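PDB 5GXX: glucanase from Clostridium thermocellum, which probably hydrolyses internal beta-1,4-glucosidic bonds of cellulose as a family 9 endoglucanase of the cellulosome, with a cellulose-binding-type module attached. Local coordinates for residues Ile453-Ser457 / Asp458-Glu462; Ile543-Glu546 / Gln547-Ala550. The protein carries 1 engineered substitution. All coordinates share one frame; numbering follows the deposited sequence.

Contact 1: residues Ile453-Ser457 / Asp458-Glu462; sequences INQAS and DHFTE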
ATOM      1  N   ILE A 453      -7.772 -13.440  17.915  1.00 19.72           N
ATOM      2  CA  ILE A 453      -6.775 -14.500  17.852  1.00 20.98           C
ATOM      3  C   ILE A 453      -6.220 -14.489  16.432  1.00 21.98           C
ATOM      4  O   ILE A 453      -6.944 -14.741  15.462  1.00 23.44           O
ATOM      5  CB  ILE A 453      -7.377 -15.865  18.197  1.00 21.26           C
ATOM      6  CG1 ILE A 453      -7.938 -15.835  19.616  1.00 22.96           C
ATOM      7  CG2 ILE A 453      -6.315 -16.951  18.038  1.00 21.05           C
ATOM      8  CD1 ILE A 453      -9.054 -16.838  19.856  1.00 27.15           C
ATOM      9  N   ASN A 454      -4.946 -14.134  16.304  1.00 22.02           N
ATOM     10  CA  ASN A 454      -4.325 -14.065  14.990  1.00 22.84           C
ATOM     11  C   ASN A 454      -3.845 -15.450  14.545  1.00 22.99           C
ATOM     12  O   ASN A 454      -3.868 -15.785  13.357  1.00 23.93           O
ATOM     13  CB  ASN A 454      -3.199 -13.031  14.981  1.00 21.23           C
ATOM     14  CG  ASN A 454      -2.883 -12.525  13.587  1.00 23.32           C
ATOM     15  OD1 ASN A 454      -3.745 -11.983  12.896  1.00 24.48           O
ATOM     16  ND2 ASN A 454      -1.641 -12.706  13.167  1.00 26.10           N
ATOM     17  N   GLN A 455      -3.420 -16.249  15.516  1.00 24.87           N
ATOM     18  CA  GLN A 455      -3.047 -17.641  15.294  1.00 26.73           C
ATOM     19  C   GLN A 455      -2.983 -18.320  16.651  1.00 26.90           C
ATOM     20  O   GLN A 455      -2.432 -17.771  17.606  1.00 25.18           O
ATOM     21  CB  GLN A 455      -1.678 -17.750  14.621  1.00 27.41           C
ATOM     22  CG  GLN A 455      -1.395 -19.131  14.043  1.00 31.18           C
ATOM     23  CD  GLN A 455      -0.026 -19.237  13.388  1.00 34.66           C
ATOM     24  OE1 GLN A 455       0.598 -18.228  13.044  1.00 34.69           O
ATOM     25  NE2 GLN A 455       0.446 -20.468  13.205  1.00 35.65           N
ATOM     26  N   ALA A 456      -3.540 -19.524  16.724  1.00 27.67           N
ATOM     27  CA  ALA A 456      -3.453 -20.346  17.924  1.00 27.91           C
ATOM     28  C   ALA A 456      -2.617 -21.568  17.562  1.00 28.21           C
ATOM     29  O   ALA A 456      -2.666 -22.046  16.432  1.00 28.90           O
ATOM     30  CB  ALA A 456      -4.840 -20.759  18.385  1.00 28.96           C
ATOM     31  N   SER A 457      -1.842 -22.059  18.519  1.00 28.91           N
ATOM     32  CA  SER A 457      -0.984 -23.207  18.278  1.00 28.77           C
ATOM     33  C   SER A 457      -0.875 -24.013  19.565  1.00 29.06           C
ATOM     34  O   SER A 457      -1.174 -23.495  20.636  1.00 29.07           O
ATOM     35  CB  SER A 457       0.376 -22.701  17.815  1.00 28.78           C
ATOM     36  OG  SER A 457       1.415 -23.606  18.121  1.00 27.40           O
ATOM     37  N   ASP A 458      -0.449 -25.273  19.493  1.00 29.17           N
ATOM     38  CA  ASP A 458      -0.297 -26.004  20.748  1.00 29.64           C
ATOM     39  C   ASP A 458       0.841 -25.474  21.621  1.00 27.07           C
ATOM     40  O   ASP A 458       0.974 -25.874  22.774  1.00 27.50           O
ATOM     41  CB  ASP A 458      -0.280 -27.534  20.591  1.00 31.51           C
ATOM     42  CG  ASP A 458       0.667 -28.017  19.517  1.00 37.57           C
ATOM     43  OD1 ASP A 458       1.628 -27.290  19.182  1.00 42.22           O
ATOM     44  OD2 ASP A 458       0.445 -29.148  19.022  1.00 40.53           O
ATOM     45  N   HIS A 459       1.635 -24.540  21.105  1.00 24.69           N
ATOM     46  CA  HIS A 459       2.645 -23.926  21.960  1.00 23.31           C
ATOM     47  C   HIS A 459       2.677 -22.399  22.014  1.00 21.70           C
ATOM     48  O   HIS A 459       3.548 -21.855  22.671  1.00 22.62           O
ATOM     49  CB  HIS A 459       4.041 -24.483  21.669  1.00 22.56           C
ATOM     50  CG  HIS A 459       4.591 -24.058  20.344  1.00 24.04           C
ATOM     51  ND1 HIS A 459       5.552 -23.077  20.226  1.00 23.82           N
ATOM     52  CD2 HIS A 459       4.334 -24.487  19.087  1.00 24.26           C
ATOM     53  CE1 HIS A 459       5.867 -22.923  18.951  1.00 22.86           C
ATOM     54  NE2 HIS A 459       5.139 -23.763  18.239  1.00 27.02           N
ATOM     55  N   PHE A 460       1.747 -21.713  21.351  1.00 21.96           N
ATOM     56  CA  PHE A 460       1.664 -20.249  21.468  1.00 20.55           C
ATOM     57  C   PHE A 460       0.269 -19.669  21.237  1.00 21.18           C
ATOM     58  O   PHE A 460      -0.602 -20.306  20.629  1.00 20.94           O
ATOM     59  CB  PHE A 460       2.676 -19.569  20.536  1.00 20.26           C
ATOM     60  CG  PHE A 460       2.381 -19.708  19.070  1.00 21.09           C
ATOM     61  CD1 PHE A 460       1.351 -18.976  18.479  1.00 21.07           C
ATOM     62  CD2 PHE A 460       3.179 -20.517  18.265  1.00 22.12           C
ATOM     63  CE1 PHE A 460       1.086 -19.098  17.133  1.00 20.98           C
ATOM     64  CE2 PHE A 460       2.928 -20.627  16.901  1.00 22.69           C
ATOM     65  CZ  PHE A 460       1.885 -19.912  16.336  1.00 22.79           C
ATOM     66  N   THR A 461       0.082 -18.446  21.735  1.00 21.09           N
ATOM     67  CA  THR A 461      -1.053 -17.595  21.374  1.00 21.10           C
ATOM     68  C   THR A 461      -0.511 -16.385  20.622  1.00 19.48           C
ATOM     69  O   THR A 461       0.443 -15.776  21.085  1.00 19.51           O
ATOM     70  CB  THR A 461      -1.770 -17.095  22.642  1.00 21.03           C
ATOM     71  OG1 THR A 461      -2.423 -18.196  23.282  1.00 23.89           O
ATOM     72  CG2 THR A 461      -2.839 -16.056  22.305  1.00 21.54           C
ATOM     73  N   GLU A 462      -1.115 -16.024  19.491  1.00 19.32           N
ATOM     74  CA  GLU A 462      -0.722 -14.806  18.803  1.00 19.13           C
ATOM     75  C   GLU A 462      -1.951 -13.916  18.683  1.00 18.77           C
ATOM     76  O   GLU A 462      -2.992 -14.345  18.175  1.00 19.21           O
ATOM     77  CB  GLU A 462      -0.145 -15.116  17.422  1.00 20.01           C
ATOM     78  CG  GLU A 462       0.408 -13.897  16.723  1.00 19.24           C
ATOM     79  CD  GLU A 462       1.076 -14.266  15.418  1.00 22.22           C
ATOM     80  OE1 GLU A 462       2.275 -14.626  15.434  1.00 24.32           O
ATOM     81  OE2 GLU A 462       0.381 -14.203  14.384  1.00 25.51           O
TER
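One face of the Phe460 ring is taken by Ser457, whose CB stands almost over the ring centre, 3.4 Å from the centroid, in a CH-pi contact. At the rim of the same ring Gln455 NE2 lies near the plane, 3.5 Å from Phe460 CZ, while the Gln455 amide is turned 82° against the aromatic plane. Phe460 can meet both residues because its CG sits between the backbone N and the carbonyl carbon (chi1 69°), which folds the ring back across the hairpin. The His459 ring carries Phe460 CD2 off-centre over one face, and His459 CD2 comes within 3.2 Å of Ser457 OG, approached obliquely.

The chain reverses here in a tight beta hairpin with a two-residue loop, Asp458-His459, close to a type I turn. Ser457 N donates to Phe460 O, and a weak bond returns from Phe460 N to Ser457 O. Ser457 OG also accepts from His459 N at 3.1 Å, almost straight at 177°; this ST turn pins the loop from within. Farther along, Asn454 and Gln455 both face Glu462 in a classic beta bulge: their two N-H groups reach Glu462 O from the same face of its carbonyl plane. Beside it, Asn454 ND2 donates to Glu462 OE2 at 2.8 Å, on the anti side of the carboxylate, with amide and carboxylate nearly coplanar.

The other carboxylate oxygen, OE1, forms a salt bridge with Arg555, which also makes a cation-pi contact with Phe460, and His459 ND1 is hydrogen-bonded to Ala558 O. Strands 447-456 and 460-469 thus form a hairpin within the cellulose-binding module, flanked by strand 581-583 beside the first and strand 549-557 beside the second.

Contact 2: residues Ile543-Glu546 / Gln547-Ala550; sequences IGQE and QYAA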
ATOM      1  N   ILE A 543      -8.286  11.002  13.705  1.00 15.08           N
ATOM      2  CA  ILE A 543      -8.095  11.949  12.601  1.00 15.58           C
ATOM      3  C   ILE A 543      -8.142  11.349  11.203  1.00 15.33           C
ATOM      4  O   ILE A 543      -7.988  12.068  10.196  1.00 16.25           O
ATOM      5  CB  ILE A 543      -6.799  12.786  12.729  1.00 14.55           C
ATOM      6  CG1 ILE A 543      -5.540  11.939  12.479  1.00 16.26           C
ATOM      7  CG2 ILE A 543      -6.727  13.537  14.065  1.00 15.03           C
ATOM      8  CD1 ILE A 543      -4.280  12.765  12.353  1.00 19.21           C
ATOM      9  N   GLY A 544      -8.332  10.031  11.160  1.00 14.87           N
ATOM     10  CA  GLY A 544      -8.394   9.302   9.895  1.00 15.26           C
ATOM     11  C   GLY A 544      -8.220   7.810  10.086  1.00 16.04           C
ATOM     12  O   GLY A 544      -8.049   7.304  11.206  1.00 15.01           O
ATOM     13  N   GLN A 545      -8.262   7.112   8.953  1.00 17.53           N
ATOM     14  CA  GLN A 545      -8.264   5.664   8.905  1.00 19.56           C
ATOM     15  C   GLN A 545      -7.023   5.025   9.529  1.00 19.69           C
ATOM     16  O   GLN A 545      -7.142   4.020  10.224  1.00 20.17           O
ATOM     17  CB  GLN A 545      -8.402   5.238   7.441  1.00 19.48           C
ATOM     18  CG  GLN A 545      -8.518   3.742   7.234  1.00 24.75           C
ATOM     19  CD  GLN A 545      -9.808   3.183   7.802  1.00 28.77           C
ATOM     20  OE1 GLN A 545     -10.872   3.789   7.671  1.00 34.19           O
ATOM     21  NE2 GLN A 545      -9.720   2.012   8.420  1.00 30.20           N
ATOM     22  N   GLU A 546      -5.854   5.626   9.334  1.00 19.45           N
ATOM     23  CA  GLU A 546      -4.612   5.042   9.835  1.00 21.01           C
ATOM     24  C   GLU A 546      -4.411   5.342  11.317  1.00 20.47           C
ATOM     25  O   GLU A 546      -3.923   4.513  12.070  1.00 21.18           O
ATOM     26  CB  GLU A 546      -3.404   5.542   9.030  1.00 22.35           C
ATOM     27  CG  GLU A 546      -3.453   5.159   7.549  1.00 26.31           C
ATOM     28  CD  GLU A 546      -3.828   3.706   7.332  1.00 34.30           C
ATOM     29  OE1 GLU A 546      -3.104   2.826   7.852  1.00 37.39           O
ATOM     30  OE2 GLU A 546      -4.848   3.450   6.649  1.00 38.66           O
ATOM     31  N   GLN A 547      -4.842   6.522  11.743  1.00 18.82           N
ATOM     32  CA  GLN A 547      -4.386   7.091  13.008  1.00 19.01           C
ATOM     33  C   GLN A 547      -5.261   6.743  14.206  1.00 17.67           C
ATOM     34  O   GLN A 547      -4.776   6.805  15.338  1.00 17.62           O
ATOM     35  CB  GLN A 547      -4.230   8.611  12.863  1.00 18.83           C
ATOM     36  CG  GLN A 547      -3.295   9.041  11.720  1.00 22.88           C
ATOM     37  CD  GLN A 547      -3.956   9.397  10.382  1.00 23.98           C
ATOM     38  OE1 GLN A 547      -5.046   8.928   9.987  1.00 19.09           O
ATOM     39  NE2 GLN A 547      -3.231  10.227   9.635  1.00 27.12           N
ATOM     40  N   TYR A 548      -6.516   6.351  13.983  1.00 16.57           N
ATOM     41  CA  TYR A 548      -7.437   6.178  15.110  1.00 15.83           C
ATOM     42  C   TYR A 548      -7.137   4.953  15.973  1.00 15.25           C
ATOM     43  O   TYR A 548      -7.609   4.861  17.098  1.00 13.92           O
ATOM     44  CB  TYR A 548      -8.894   6.177  14.651  1.00 16.45           C
ATOM     45  CG  TYR A 548      -9.378   4.869  14.080  1.00 16.98           C
ATOM     46  CD1 TYR A 548      -9.818   3.842  14.909  1.00 17.10           C
ATOM     47  CD2 TYR A 548      -9.418   4.669  12.706  1.00 18.37           C
ATOM     48  CE1 TYR A 548     -10.279   2.653  14.390  1.00 17.14           C
ATOM     49  CE2 TYR A 548      -9.877   3.472  12.173  1.00 20.67           C
ATOM     50  CZ  TYR A 548     -10.313   2.472  13.021  1.00 21.84           C
ATOM     51  OH  TYR A 548     -10.778   1.283  12.508  1.00 23.34           O
ATOM     52  N   ALA A 549      -6.338   4.021  15.460  1.00 14.97           N
ATOM     53  CA  ALA A 549      -5.916   2.895  16.284  1.00 15.23           C
ATOM     54  C   ALA A 549      -4.502   2.497  15.887  1.00 15.04           C
ATOM     55  O   ALA A 549      -4.119   2.657  14.724  1.00 15.89           O
ATOM     56  CB  ALA A 549      -6.879   1.713  16.139  1.00 16.25           C
ATOM     57  N   ALA A 550      -3.745   1.987  16.853  1.00 15.66           N
ATOM     58  CA  ALA A 550      -2.455   1.379  16.548  1.00 14.77           C
ATOM     59  C   ALA A 550      -2.518  -0.149  16.618  1.00 15.24           C
ATOM     60  O   ALA A 550      -2.984  -0.710  17.623  1.00 15.15           O
ATOM     61  CB  ALA A 550      -1.405   1.930  17.495  1.00 15.76           C
TER
HETATM   62  O   HOH W   1     -12.027   0.962  10.007  1.00 31.58           O
HETATM   63  O   HOH W   2      -5.240   8.025   7.532  1.00 28.20           O
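Gly544 O receives two weak backbone bonds, from Gln547 N and Tyr548 N, as Gln545, Glu546 and Gln547 adopt helical backbone angles and wind one turn that runs into strand 549-557. The first bond closes a type I beta turn over Gly544-Gln547, and the second extends it to an alpha-turn. Both bonds are 3.3 Å long and bent. Side chains and two waters make further links across the turn.

Ile543 and Gln547 cross at about a right angle: Ile543 CG1 rests 3.6 Å from Gln547 CB, and Ile543 CD1 comes within 3.9 Å of Gln547 NE2. A bend at chi2 (96°) curls Gln547 over the start of the turn, bringing OE1 to 3.4 Å from Gly544 CA, where the glycine offers only backbone to pack against. The same OE1 accepts a hydrogen bond from a water, 2.6 Å away, that itself accepts from Glu546 N; the water therefore links the Gln547 amide to the backbone N-H of Glu546.

The Tyr548 ring lies beside the carbonyls of the turn. Gly544 O lies in the ring plane at its edge, 3.3 Å from Tyr548 CD2, and Gln545 O approaches Tyr548 CE2 obliquely.

The loop is wedged between the cellulose-binding module and parts of the chain within the family 9 catalytic sequence: Ile543 O accepts from Trp121 NE1, Ile543 packs on helix 128-131, and Tyr548 meets Trp370 edge-to-face. On the module side, Tyr548 and Ala549 pack on strand 460-469.

Gln545 runs alongside the tyrosine ring with its amide plane perpendicular to it, and a single water joins the two ends: it accepts a hydrogen bond from Gln545 NE2 (3.0 Å) and lies 2.8 Å from Tyr548 OH, to which it is also hydrogen-bonded.

How the contacts relate
Contact 1 closes before contact 2 opens along the chain; their centres are 27 Å apart and their nearest atoms about 12 Å, so they do not touch. Both nevertheless belong to one antiparallel sheet, in which strands 460-469 and 549-557 are neighbours. Contact 1 is the hairpin turn at which strand 460-469 begins, while contact 2 leads into strand 549-557 beside the far end of that same strand. The two thus mark opposite ends of the strand pair: residues 453-462 lie at the distal end of the module, with the side chain of Thr461 about 8 Å from a bound calcium ion, and residues 543-550 at the end facing the catalytic part.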